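Local coordinates for Lmo1340 protein (Listeria monocytogenes, PDB 4NLM) that is of unknown function but folds as a YqgU-like six-bladed beta propeller and is probably a surface lipoprotein, at residues A[35-40]-A[74-79]; A[93-98]-A[139-143]; A[279-283]-A[307-311]. All blocks are in the same frame, centred on the assembly; numbering follows the deposited sequence.

Interaction 1 of 3, residues A[35-40]-A[74-79]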
ATOM      1  N   LYS A  35     -26.435  -8.771  -2.132  1.00 54.07           N
ATOM      2  CA  LYS A  35     -26.226  -7.390  -2.653  1.00 40.56           C
ATOM      3  C   LYS A  35     -25.010  -7.313  -3.559  1.00 32.52           C
ATOM      4  O   LYS A  35     -23.995  -7.961  -3.296  1.00 35.71           O
ATOM      5  CB  LYS A  35     -26.025  -6.398  -1.503  1.00 40.28           C
ATOM      6  CG  LYS A  35     -27.243  -6.158  -0.631  1.00 49.08           C
ATOM      7  CD  LYS A  35     -26.938  -5.129   0.449  1.00 53.26           C
ATOM      8  CE  LYS A  35     -28.142  -4.896   1.351  1.00 65.28           C
ATOM      9  NZ  LYS A  35     -27.857  -3.923   2.443  1.00 75.15           N
ATOM     10  N   GLU A  36     -25.120  -6.522  -4.624  1.00 28.43           N
ATOM     11  CA  GLU A  36     -23.992  -6.289  -5.517  1.00 23.25           C
ATOM     12  C   GLU A  36     -23.637  -4.810  -5.559  1.00 19.30           C
ATOM     13  O   GLU A  36     -24.497  -3.936  -5.409  1.00 20.00           O
ATOM     14  CB  GLU A  36     -24.276  -6.782  -6.931  1.00 24.47           C
ATOM     15  CG  GLU A  36     -24.313  -8.297  -7.049  1.00 26.94           C
ATOM     16  CD  GLU A  36     -24.553  -8.743  -8.472  1.00 31.54           C
ATOM     17  OE1 GLU A  36     -25.598  -8.373  -9.040  1.00 42.64           O
ATOM     18  OE2 GLU A  36     -23.705  -9.472  -9.013  1.00 35.59           O
ATOM     19  N   VAL A  37     -22.351  -4.556  -5.760  1.00 18.23           N
ATOM     20  CA  VAL A  37     -21.833  -3.213  -5.884  1.00 16.89           C
ATOM     21  C   VAL A  37     -22.581  -2.398  -6.917  1.00 17.17           C
ATOM     22  O   VAL A  37     -22.845  -2.861  -8.036  1.00 20.87           O
ATOM     23  CB  VAL A  37     -20.336  -3.236  -6.246  1.00 17.80           C
ATOM     24  CG1 VAL A  37     -19.833  -1.863  -6.657  1.00 19.52           C
ATOM     25  CG2 VAL A  37     -19.525  -3.785  -5.069  1.00 19.89           C
ATOM     26  N   GLN A  38     -22.952  -1.188  -6.511  0.50 17.78           N
ATOM     27  CA  GLN A  38     -23.571  -0.215  -7.392  0.50 20.38           C
ATOM     28  C   GLN A  38     -22.575   0.911  -7.549  0.50 20.21           C
ATOM     29  O   GLN A  38     -21.973   1.348  -6.576  0.50 22.61           O
ATOM     30  CB  GLN A  38     -24.858   0.357  -6.803  0.50 23.24           C
ATOM     31  CG  GLN A  38     -25.954  -0.664  -6.593  0.50 23.29           C
ATOM     32  CD  GLN A  38     -27.297  -0.030  -6.282  0.50 29.20           C
ATOM     33  OE1 GLN A  38     -27.423   1.194  -6.214  0.50 35.94           O
ATOM     34  NE2 GLN A  38     -28.314  -0.865  -6.099  0.50 32.56           N
ATOM     35  N   GLY A  39     -22.361   1.348  -8.777  1.00 17.63           N
ATOM     36  CA  GLY A  39     -21.479   2.473  -9.013  1.00 21.30           C
ATOM     37  C   GLY A  39     -22.148   3.829  -9.017  1.00 19.58           C
ATOM     38  O   GLY A  39     -23.370   3.952  -9.133  1.00 22.77           O
ATOM     39  N   VAL A  40     -21.322   4.847  -8.863  1.00 17.08           N
ATOM     40  CA  VAL A  40     -21.765   6.237  -8.972  1.00 17.57           C
ATOM     41  C   VAL A  40     -21.013   6.877 -10.124  1.00 19.23           C
ATOM     42  O   VAL A  40     -19.886   6.511 -10.398  1.00 19.55           O
ATOM     43  CB  VAL A  40     -21.506   7.077  -7.710  1.00 19.14           C
ATOM     44  CG1 VAL A  40     -22.357   6.573  -6.570  1.00 21.75           C
ATOM     45  CG2 VAL A  40     -20.024   7.133  -7.361  1.00 19.37           C
ATOM     46  N   LEU A  74     -17.998   6.578   0.861  1.00 11.13           N
ATOM     47  CA  LEU A  74     -18.942   6.163  -0.174  1.00 11.30           C
ATOM     48  C   LEU A  74     -19.348   4.722   0.070  1.00 11.34           C
ATOM     49  O   LEU A  74     -18.498   3.858   0.122  1.00 11.80           O
ATOM     50  CB  LEU A  74     -18.295   6.274  -1.543  1.00 11.87           C
ATOM     51  CG  LEU A  74     -19.106   5.643  -2.690  1.00 12.27           C
ATOM     52  CD1 LEU A  74     -20.409   6.380  -2.940  1.00 13.73           C
ATOM     53  CD2 LEU A  74     -18.270   5.592  -3.945  1.00 12.61           C
ATOM     54  N   ASN A  75     -20.647   4.493   0.235  1.00 11.84           N
ATOM     55  CA  ASN A  75     -21.146   3.128   0.416  1.00 12.82           C
ATOM     56  C   ASN A  75     -21.177   2.443  -0.954  1.00 13.94           C
ATOM     57  O   ASN A  75     -21.679   3.027  -1.905  1.00 15.10           O
ATOM     58  CB  ASN A  75     -22.549   3.173   1.034  1.00 14.81           C
ATOM     59  CG  ASN A  75     -23.094   1.805   1.356  1.00 15.76           C
ATOM     60  OD1 ASN A  75     -23.447   1.024   0.469  1.00 16.28           O
ATOM     61  ND2 ASN A  75     -23.151   1.493   2.630  1.00 17.45           N
ATOM     62  N   ILE A  76     -20.636   1.233  -1.041  1.00 12.34           N
ATOM     63  CA  ILE A  76     -20.498   0.539  -2.324  1.00 13.84           C
ATOM     64  C   ILE A  76     -21.770  -0.102  -2.845  1.00 12.74           C
ATOM     65  O   ILE A  76     -21.802  -0.517  -4.007  1.00 15.32           O
ATOM     66  CB  ILE A  76     -19.390  -0.524  -2.275  1.00 13.45           C
ATOM     67  CG1 ILE A  76     -19.823  -1.741  -1.441  1.00 13.07           C
ATOM     68  CG2 ILE A  76     -18.075   0.050  -1.760  1.00 12.91           C
ATOM     69  CD1 ILE A  76     -18.766  -2.826  -1.329  1.00 14.59           C
ATOM     70  N   TYR A  77     -22.792  -0.175  -1.996  1.00 14.65           N
ATOM     71  CA  TYR A  77     -24.055  -0.810  -2.373  1.00 16.21           C
ATOM     72  C   TYR A  77     -25.206   0.154  -2.606  1.00 17.37           C
ATOM     73  O   TYR A  77     -26.053  -0.105  -3.458  1.00 20.85           O
ATOM     74  CB  TYR A  77     -24.498  -1.828  -1.303  1.00 17.28           C
ATOM     75  CG  TYR A  77     -23.534  -2.969  -1.093  1.00 15.97           C
ATOM     76  CD1 TYR A  77     -23.215  -3.828  -2.141  1.00 16.00           C
ATOM     77  CD2 TYR A  77     -22.942  -3.201   0.140  1.00 17.99           C
ATOM     78  CE1 TYR A  77     -22.336  -4.877  -1.964  1.00 16.84           C
ATOM     79  CE2 TYR A  77     -22.066  -4.258   0.326  1.00 17.03           C
ATOM     80  CZ  TYR A  77     -21.763  -5.084  -0.730  1.00 15.32           C
ATOM     81  OH  TYR A  77     -20.889  -6.134  -0.555  1.00 17.10           O
ATOM     82  N   ASN A  78     -25.242   1.262  -1.883  1.00 16.62           N
ATOM     83  CA  ASN A  78     -26.385   2.153  -1.987  1.00 17.78           C
ATOM     84  C   ASN A  78     -26.068   3.595  -2.392  1.00 17.75           C
ATOM     85  O   ASN A  78     -26.954   4.449  -2.377  1.00 18.16           O
ATOM     86  CB  ASN A  78     -27.196   2.065  -0.686  1.00 20.57           C
ATOM     87  CG  ASN A  78     -26.426   2.591   0.508  1.00 22.01           C
ATOM     88  OD1 ASN A  78     -25.602   3.475   0.364  1.00 19.31           O
ATOM     89  ND2 ASN A  78     -26.692   2.037   1.694  1.00 25.02           N
ATOM     90  N   GLU A  79     -24.796   3.862  -2.695  1.00 16.57           N
ATOM     91  CA  GLU A  79     -24.335   5.159  -3.221  1.00 16.30           C
ATOM     92  C   GLU A  79     -24.382   6.292  -2.224  1.00 16.16           C
ATOM     93  O   GLU A  79     -24.147   7.429  -2.598  1.00 18.28           O
ATOM     94  CB  GLU A  79     -25.120   5.549  -4.483  1.00 19.42           C
ATOM     95  CG  GLU A  79     -25.158   4.469  -5.560  1.00 22.88           C
ATOM     96  CD  GLU A  79     -26.080   4.836  -6.713  1.00 29.79           C
ATOM     97  OE1 GLU A  79     -26.351   6.034  -6.933  1.00 36.71           O
ATOM     98  OE2 GLU A  79     -26.559   3.918  -7.402  1.00 36.17           O
TER
HETATM   99  O   HOH W   1     -20.870  -8.210  -2.181  1.00 27.40           O
HETATM  100  O   HOH W   2     -26.745  -2.696  -4.207  1.00 31.61           O
HETATM  101  O   HOH W   3     -22.864   2.440  -4.248  0.50 18.08           O
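Lys35 lays its CB over one face of the Tyr77 ring, 4.2 Å from the ring centroid and offset toward the rim. The opposite face lies over CG1 of Ile76, the residue before it. The backbone at 36-37 passes the edge of the ring, with Glu36 O 3.5 Å from Tyr77 CD1. Tyr77 CB points away from 35-40, but CG stands anti to the carbonyl carbon (chi1 -62°), which brings the ring back against that segment. One direct hydrogen bond joins the backbones: Gln38 N gives to Ile76 O at 2.8 Å. Water 2 links Glu36 O with Tyr77 O, and water 3 links Gln38 O with Asn75 O. Val37 CG2 packs on Ile76 CD1 at 3.9 Å. Val40 CG1 meets Leu74 CD1 tip to tip at 4.1 Å, and slides past Glu79 CB at 3.6 Å. Asn75 OD1 shapes the turn after strand 68-75, accepting from Tyr77 N (2.8 Å) and Asn78 N (3.0 Å), which arrive from opposite faces of its amide plane. Leu74 and Val40 also touch Ile356 of strand 352-357, beside which strand 40-41 runs parallel. The contact thus joins neighbouring sheets of a beta propeller, with an Asx turn at the loop.

Interaction 2 of 3, residues A[93-98]-A[139-143]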
ATOM      1  N   GLU A  93      -0.038  13.071  -0.071  1.00 11.76           N
ATOM      2  CA  GLU A  93      -0.314  11.679   0.284  1.00 12.62           C
ATOM      3  C   GLU A  93      -1.544  11.596   1.174  1.00  9.89           C
ATOM      4  O   GLU A  93      -1.759  12.473   2.009  1.00 11.11           O
ATOM      5  CB  GLU A  93       0.875  11.056   1.044  1.00 16.06           C
ATOM      6  CG  GLU A  93       0.669   9.641   1.626  1.00 20.50           C
ATOM      7  CD  GLU A  93       0.676   8.535   0.572  1.00 25.62           C
ATOM      8  OE1 GLU A  93       0.687   8.840  -0.642  1.00 33.61           O
ATOM      9  OE2 GLU A  93       0.656   7.341   0.959  1.00 27.75           O
ATOM     10  N   VAL A  94      -2.319  10.528   0.990  1.00  9.96           N
ATOM     11  CA  VAL A  94      -3.460  10.206   1.857  1.00 10.23           C
ATOM     12  C   VAL A  94      -3.372   8.743   2.179  1.00  9.63           C
ATOM     13  O   VAL A  94      -3.265   7.933   1.265  1.00 10.98           O
ATOM     14  CB  VAL A  94      -4.815  10.471   1.188  1.00 12.78           C
ATOM     15  CG1 VAL A  94      -5.948  10.266   2.160  1.00 13.56           C
ATOM     16  CG2 VAL A  94      -4.882  11.860   0.552  1.00 16.49           C
ATOM     17  N   GLN A  95      -3.431   8.405   3.444  1.00  9.90           N
ATOM     18  CA  GLN A  95      -3.464   6.999   3.860  1.00 10.51           C
ATOM     19  C   GLN A  95      -4.532   6.798   4.904  1.00 10.41           C
ATOM     20  O   GLN A  95      -4.850   7.700   5.687  1.00 12.03           O
ATOM     21  CB  GLN A  95      -2.143   6.564   4.464  1.00 11.93           C
ATOM     22  CG  GLN A  95      -1.020   6.396   3.482  1.00 16.20           C
ATOM     23  CD  GLN A  95       0.159   5.654   4.098  1.00 17.32           C
ATOM     24  OE1 GLN A  95       0.030   4.968   5.137  1.00 20.82           O
ATOM     25  NE2 GLN A  95       1.286   5.757   3.462  1.00 17.93           N
ATOM     26  N   ILE A  96      -5.099   5.606   4.874  1.00  9.46           N
ATOM     27  CA  ILE A  96      -6.081   5.149   5.872  1.00 10.10           C
ATOM     28  C   ILE A  96      -5.337   4.364   6.949  1.00 10.04           C
ATOM     29  O   ILE A  96      -4.461   3.569   6.643  1.00 10.96           O
ATOM     30  CB  ILE A  96      -7.144   4.272   5.195  1.00  9.66           C
ATOM     31  CG1 ILE A  96      -7.874   5.086   4.129  1.00 10.07           C
ATOM     32  CG2 ILE A  96      -8.108   3.669   6.190  1.00 10.80           C
ATOM     33  CD1 ILE A  96      -8.544   4.236   3.064  1.00 10.64           C
ATOM     34  N   SER A  97      -5.649   4.638   8.218  1.00 10.05           N
ATOM     35  CA  SER A  97      -4.958   3.975   9.316  1.00 10.46           C
ATOM     36  C   SER A  97      -5.223   2.468   9.325  1.00 10.58           C
ATOM     37  O   SER A  97      -6.255   2.008   8.823  1.00 11.09           O
ATOM     38  CB  SER A  97      -5.388   4.577  10.647  1.00 12.29           C
ATOM     39  OG  SER A  97      -6.720   4.245  10.963  1.00 13.58           O
ATOM     40  N   PRO A  98      -4.291   1.706   9.903  1.00 12.27           N
ATOM     41  CA  PRO A  98      -4.459   0.260   9.926  1.00 12.99           C
ATOM     42  C   PRO A  98      -5.747  -0.202  10.623  1.00 13.97           C
ATOM     43  O   PRO A  98      -6.246  -1.267  10.290  1.00 16.42           O
ATOM     44  CB  PRO A  98      -3.211  -0.191  10.705  1.00 14.96           C
ATOM     45  CG  PRO A  98      -2.179   0.848  10.384  1.00 15.76           C
ATOM     46  CD  PRO A  98      -2.966   2.109  10.386  1.00 13.85           C
ATOM     47  N   PHE A 139       5.378   7.135   3.733  1.00 11.74           N
ATOM     48  CA  PHE A 139       4.869   6.921   5.060  1.00 12.27           C
ATOM     49  C   PHE A 139       4.581   5.468   5.380  1.00 11.40           C
ATOM     50  O   PHE A 139       4.016   4.777   4.539  1.00 13.05           O
ATOM     51  CB  PHE A 139       3.570   7.708   5.272  1.00 12.49           C
ATOM     52  CG  PHE A 139       3.708   9.194   5.181  1.00 12.63           C
ATOM     53  CD1 PHE A 139       3.591   9.830   3.955  1.00 14.32           C
ATOM     54  CD2 PHE A 139       3.928   9.968   6.306  1.00 13.40           C
ATOM     55  CE1 PHE A 139       3.706  11.201   3.850  1.00 16.60           C
ATOM     56  CE2 PHE A 139       4.042  11.344   6.185  1.00 14.49           C
ATOM     57  CZ  PHE A 139       3.924  11.971   4.956  1.00 14.97           C
ATOM     58  N   TYR A 140       4.869   5.028   6.618  1.00 11.07           N
ATOM     59  CA  TYR A 140       4.667   3.659   7.087  1.00 11.03           C
ATOM     60  C   TYR A 140       3.933   3.730   8.408  1.00 10.48           C
ATOM     61  O   TYR A 140       4.516   4.120   9.429  1.00 10.77           O
ATOM     62  CB  TYR A 140       6.009   2.962   7.248  1.00 12.11           C
ATOM     63  CG  TYR A 140       6.758   2.863   5.948  1.00 12.82           C
ATOM     64  CD1 TYR A 140       6.544   1.817   5.085  1.00 14.42           C
ATOM     65  CD2 TYR A 140       7.627   3.848   5.551  1.00 13.50           C
ATOM     66  CE1 TYR A 140       7.203   1.712   3.886  1.00 15.89           C
ATOM     67  CE2 TYR A 140       8.279   3.771   4.336  1.00 15.68           C
ATOM     68  CZ  TYR A 140       8.070   2.683   3.523  1.00 15.83           C
ATOM     69  OH  TYR A 140       8.695   2.568   2.313  1.00 18.57           O
ATOM     70  N   TRP A 141       2.672   3.345   8.402  1.00 10.96           N
ATOM     71  CA  TRP A 141       1.844   3.437   9.608  1.00 10.90           C
ATOM     72  C   TRP A 141       1.974   2.136  10.402  1.00 11.79           C
ATOM     73  O   TRP A 141       1.724   1.082   9.858  1.00 15.51           O
ATOM     74  CB  TRP A 141       0.390   3.654   9.209  1.00 11.93           C
ATOM     75  CG  TRP A 141      -0.446   4.395  10.215  1.00 10.81           C
ATOM     76  CD1 TRP A 141      -0.421   4.295  11.567  1.00 11.42           C
ATOM     77  CD2 TRP A 141      -1.419   5.399   9.891  1.00 10.98           C
ATOM     78  NE1 TRP A 141      -1.322   5.145  12.094  1.00 11.66           N
ATOM     79  CE2 TRP A 141      -1.945   5.853  11.103  1.00 12.02           C
ATOM     80  CE3 TRP A 141      -1.902   5.949   8.679  1.00 10.98           C
ATOM     81  CZ2 TRP A 141      -2.898   6.840  11.174  1.00 11.20           C
ATOM     82  CZ3 TRP A 141      -2.867   6.890   8.753  1.00 11.63           C
ATOM     83  CH2 TRP A 141      -3.328   7.364   9.980  1.00 12.30           C
ATOM     84  N   ASN A 142       2.318   2.196  11.683  1.00 10.80           N
ATOM     85  CA  ASN A 142       2.525   1.022  12.523  1.00 12.39           C
ATOM     86  C   ASN A 142       1.209   0.327  12.822  1.00 12.98           C
ATOM     87  O   ASN A 142       0.330   0.905  13.409  1.00 15.14           O
ATOM     88  CB  ASN A 142       3.259   1.494  13.785  1.00 13.80           C
ATOM     89  CG  ASN A 142       3.751   0.366  14.668  1.00 15.14           C
ATOM     90  OD1 ASN A 142       3.073  -0.632  14.893  1.00 21.30           O
ATOM     91  ND2 ASN A 142       4.933   0.542  15.200  1.00 16.94           N
ATOM     92  N   ASP A 143       1.089  -0.907  12.354  1.00 14.80           N
ATOM     93  CA  ASP A 143      -0.132  -1.669  12.535  1.00 17.98           C
ATOM     94  C   ASP A 143      -0.371  -2.056  14.001  1.00 18.34           C
ATOM     95  O   ASP A 143      -1.509  -2.102  14.445  1.00 23.92           O
ATOM     96  CB  ASP A 143      -0.125  -2.951  11.683  1.00 18.77           C
ATOM     97  CG  ASP A 143      -0.127  -2.686  10.167  1.00 20.67           C
ATOM     98  OD1 ASP A 143      -0.445  -1.572   9.730  1.00 25.13           O
ATOM     99  OD2 ASP A 143       0.187  -3.610   9.380  1.00 24.74           O
TER
HETATM  100  O   HOH W   4       3.635   6.896   1.477  1.00 18.45           O
HETATM  101  O   HOH W   5       1.432   2.518   5.989  1.00 22.30           O
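Two neighbouring propeller blades meet through their first strands, 90-96 and 137-141. Trp141 and Pro98 bury the most surface, and Gln95 makes the direct hydrogen bond. Gln95 NE2 donates to Phe139 O at 3.1 Å, from above the carbonyl plane, and to Glu93 OE2 at 3.0 Å. Both partners lie close to the amide plane, which fixes its rotation. Its other end, OE1, takes a bond from water 5, which accepts from Trp141 N. Glu93 CG passes 3.7 Å from Phe139 CD1; its chain bends at chi2 (74°), and the carboxylate lies nearly parallel to the phenyl plane, 10° apart. The strands run almost parallel at 13°, but their axes stay 9.1 Å apart. That is too far for backbone pairing, so side chains and waters fill the gap, as between propeller blades. Beyond strand 90-96, residues 97-98 lie over one face of the Trp141 indole. Ser97 CA sits 3.6 Å from the centroid of the Trp141 six-membered ring, and Pro98 CD 3.5 Å from that of its five-membered ring, both CH-pi contacts. Gln95 O lies at the ring edge, near its plane. Trp141 NE1 bonds to Pro146 O, and the Phe139 ring meets Tyr106 edge-to-face.

Interaction 3 of 3, residues A[279-283]-A[307-311]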
ATOM      1  N   PHE A 279      -2.452  -8.665   2.892  1.00 13.41           N
ATOM      2  CA  PHE A 279      -2.401 -10.122   2.930  1.00 12.96           C
ATOM      3  C   PHE A 279      -2.343 -10.663   4.350  1.00 13.48           C
ATOM      4  O   PHE A 279      -2.073  -9.930   5.311  1.00 15.05           O
ATOM      5  CB  PHE A 279      -1.221 -10.646   2.084  1.00 12.82           C
ATOM      6  CG  PHE A 279       0.137 -10.184   2.543  1.00 10.87           C
ATOM      7  CD1 PHE A 279       0.800 -10.837   3.587  1.00 12.68           C
ATOM      8  CD2 PHE A 279       0.761  -9.098   1.963  1.00 10.60           C
ATOM      9  CE1 PHE A 279       2.056 -10.424   3.970  1.00 12.94           C
ATOM     10  CE2 PHE A 279       1.994  -8.677   2.397  1.00 11.97           C
ATOM     11  CZ  PHE A 279       2.635  -9.335   3.402  1.00 12.07           C
ATOM     12  N   ASP A 280      -2.625 -11.958   4.460  1.00 15.48           N
ATOM     13  CA  ASP A 280      -2.552 -12.631   5.729  1.00 16.96           C
ATOM     14  C   ASP A 280      -2.155 -14.100   5.520  1.00 16.70           C
ATOM     15  O   ASP A 280      -1.905 -14.530   4.404  1.00 16.12           O
ATOM     16  CB  ASP A 280      -3.849 -12.436   6.520  1.00 23.38           C
ATOM     17  CG  ASP A 280      -5.058 -13.040   5.841  1.00 26.34           C
ATOM     18  OD1 ASP A 280      -4.953 -14.151   5.311  1.00 19.42           O
ATOM     19  OD2 ASP A 280      -6.135 -12.415   5.872  1.00 40.00           O
ATOM     20  N   LYS A 281      -2.126 -14.873   6.597  0.50 17.14           N
ATOM     21  CA  LYS A 281      -1.682 -16.257   6.537  0.50 19.71           C
ATOM     22  C   LYS A 281      -2.498 -17.123   5.581  0.50 14.96           C
ATOM     23  O   LYS A 281      -2.024 -18.168   5.164  0.50 15.07           O
ATOM     24  CB  LYS A 281      -1.775 -16.891   7.920  0.50 23.18           C
ATOM     25  CG  LYS A 281      -3.209 -17.030   8.383  0.50 22.57           C
ATOM     26  CD  LYS A 281      -3.257 -17.664   9.772  0.50 28.95           C
ATOM     27  CE  LYS A 281      -4.670 -17.725  10.349  0.50 28.65           C
ATOM     28  NZ  LYS A 281      -4.747 -18.444  11.652  0.50 40.83           N
ATOM     29  N   ASN A 282      -3.736 -16.719   5.295  1.00 14.91           N
ATOM     30  CA  ASN A 282      -4.603 -17.471   4.380  1.00 15.87           C
ATOM     31  C   ASN A 282      -4.947 -16.861   3.029  1.00 15.48           C
ATOM     32  O   ASN A 282      -5.590 -17.540   2.223  1.00 16.42           O
ATOM     33  CB  ASN A 282      -5.926 -17.788   5.076  1.00 18.22           C
ATOM     34  CG  ASN A 282      -5.774 -18.709   6.257  1.00 22.00           C
ATOM     35  OD1 ASN A 282      -6.109 -18.388   7.397  1.00 25.70           O
ATOM     36  ND2 ASN A 282      -5.238 -19.849   5.987  1.00 23.70           N
ATOM     37  N   THR A 283      -4.557 -15.618   2.802  1.00 14.97           N
ATOM     38  CA  THR A 283      -4.931 -14.950   1.558  1.00 14.72           C
ATOM     39  C   THR A 283      -3.819 -14.027   1.127  1.00 13.09           C
ATOM     40  O   THR A 283      -3.490 -13.054   1.803  1.00 16.08           O
ATOM     41  CB  THR A 283      -6.253 -14.136   1.692  1.00 17.88           C
ATOM     42  OG1 THR A 283      -7.337 -14.980   2.135  1.00 24.97           O
ATOM     43  CG2 THR A 283      -6.648 -13.498   0.388  1.00 19.41           C
ATOM     44  N   ILE A 307      -3.510 -17.083  -3.331  1.00 11.62           N
ATOM     45  CA  ILE A 307      -2.718 -18.109  -2.683  1.00 12.35           C
ATOM     46  C   ILE A 307      -3.049 -18.143  -1.204  1.00 11.63           C
ATOM     47  O   ILE A 307      -3.186 -17.124  -0.545  1.00 12.46           O
ATOM     48  CB  ILE A 307      -1.235 -17.743  -2.828  1.00 13.83           C
ATOM     49  CG1 ILE A 307      -0.901 -17.879  -4.297  1.00 15.75           C
ATOM     50  CG2 ILE A 307      -0.317 -18.592  -1.945  1.00 15.42           C
ATOM     51  CD1 ILE A 307       0.378 -17.181  -4.611  1.00 18.34           C
ATOM     52  N   ASP A 308      -3.247 -19.353  -0.688  1.00 11.55           N
ATOM     53  CA  ASP A 308      -3.436 -19.565   0.739  1.00 11.67           C
ATOM     54  C   ASP A 308      -2.140 -20.230   1.206  1.00 12.04           C
ATOM     55  O   ASP A 308      -1.954 -21.428   1.047  1.00 12.50           O
ATOM     56  CB  ASP A 308      -4.639 -20.475   1.017  1.00 13.17           C
ATOM     57  CG  ASP A 308      -4.878 -20.725   2.506  1.00 15.17           C
ATOM     58  OD1 ASP A 308      -3.949 -20.572   3.310  1.00 14.71           O
ATOM     59  OD2 ASP A 308      -5.998 -21.133   2.827  1.00 19.56           O
ATOM     60  N   PRO A 309      -1.212 -19.450   1.790  1.00 12.38           N
ATOM     61  CA  PRO A 309       0.093 -20.038   2.111  1.00 12.56           C
ATOM     62  C   PRO A 309       0.032 -21.066   3.241  1.00 13.84           C
ATOM     63  O   PRO A 309       0.852 -21.974   3.269  1.00 16.59           O
ATOM     64  CB  PRO A 309       0.961 -18.841   2.498  1.00 15.85           C
ATOM     65  CG  PRO A 309       0.038 -17.721   2.720  1.00 17.59           C
ATOM     66  CD  PRO A 309      -1.277 -18.021   2.071  1.00 12.17           C
ATOM     67  N   THR A 310      -0.915 -20.908   4.168  1.00 13.30           N
ATOM     68  CA  THR A 310      -1.058 -21.883   5.256  1.00 14.47           C
ATOM     69  C   THR A 310      -1.555 -23.226   4.724  1.00 16.27           C
ATOM     70  O   THR A 310      -1.042 -24.300   5.096  1.00 18.73           O
ATOM     71  CB  THR A 310      -1.979 -21.313   6.358  1.00 17.94           C
ATOM     72  OG1 THR A 310      -1.346 -20.176   6.930  1.00 19.89           O
ATOM     73  CG2 THR A 310      -2.254 -22.329   7.497  1.00 19.58           C
ATOM     74  N   ASN A 311      -2.552 -23.170   3.846  0.60 14.60           N
ATOM     75  CA  ASN A 311      -3.131 -24.371   3.277  0.60 17.92           C
ATOM     76  C   ASN A 311      -2.375 -24.868   2.055  0.60 17.71           C
ATOM     77  O   ASN A 311      -2.680 -25.929   1.514  0.60 21.19           O
ATOM     78  CB  ASN A 311      -4.605 -24.142   2.949  0.60 23.31           C
ATOM     79  CG  ASN A 311      -5.396 -25.426   2.903  0.60 27.85           C
ATOM     80  OD1 ASN A 311      -5.120 -26.369   3.659  0.60 32.62           O
ATOM     81  ND2 ASN A 311      -6.419 -25.463   2.056  0.60 36.59           N
TER
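A type I beta turn, Asp280 to Thr283, lies against the end of strand 302-308, with Asn282 and Asp308 nearest at 4.4 Å between CA atoms. The turn leads into strand 284-289, paired antiparallel with strand 302-308 in a propeller sheet. It is also an Asx turn, since Asp280 OD1 accepts from Asn282 N. Past the strand, residues 309-311 take helical backbone angles, and Thr310 N faces 279-283. Lys281 O is gripped twice by Thr310. Thr310 N meets Lys281 O nearly along the C=O axis at 3.1 Å, and Thr310 OG1 reaches the same oxygen at 2.8 Å from above the carbonyl plane. OG1 gets there because it stands anti to its carbonyl carbon (chi1 -64°), beside the backbone N that makes the other bond. The Pro309 ring packs against the same carbonyl, CD 3.2 Å from Lys281 O, and also touches Phe256 and Phe257 of strand 255-266. Asn282 and Asp308 lie side by side and point the same way, their amide and carboxylate planes 83° apart. Asn282 ND2 donates to Asp308 OD1 at 3.1 Å, on the syn side. Asn311 N reaches Asp308 OD1 at 3.0 Å from the opposite face of the carboxylate plane.

The three contacts follow one another along the chain, each closing before the next opens, and none touches another. Interaction 2 lies nearest the middle of the chain, its centre about 9 Å from the chain centre. Interaction 3 lies about 18 Å out and interaction 1 about 23 Å. Between contact centres the distances are about 25 Å (1 and 2), 28 Å (1 and 3) and 23 Å (2 and 3). Interaction 1 brings the N-terminal segment against the end of strand 68-75. Interaction 2 joins two successive blades, while interaction 3 packs the turn leading into strand 284-289 on the end of its neighbour 302-308 within one sheet. The function is unknown, so the contacts cannot be related to an active site.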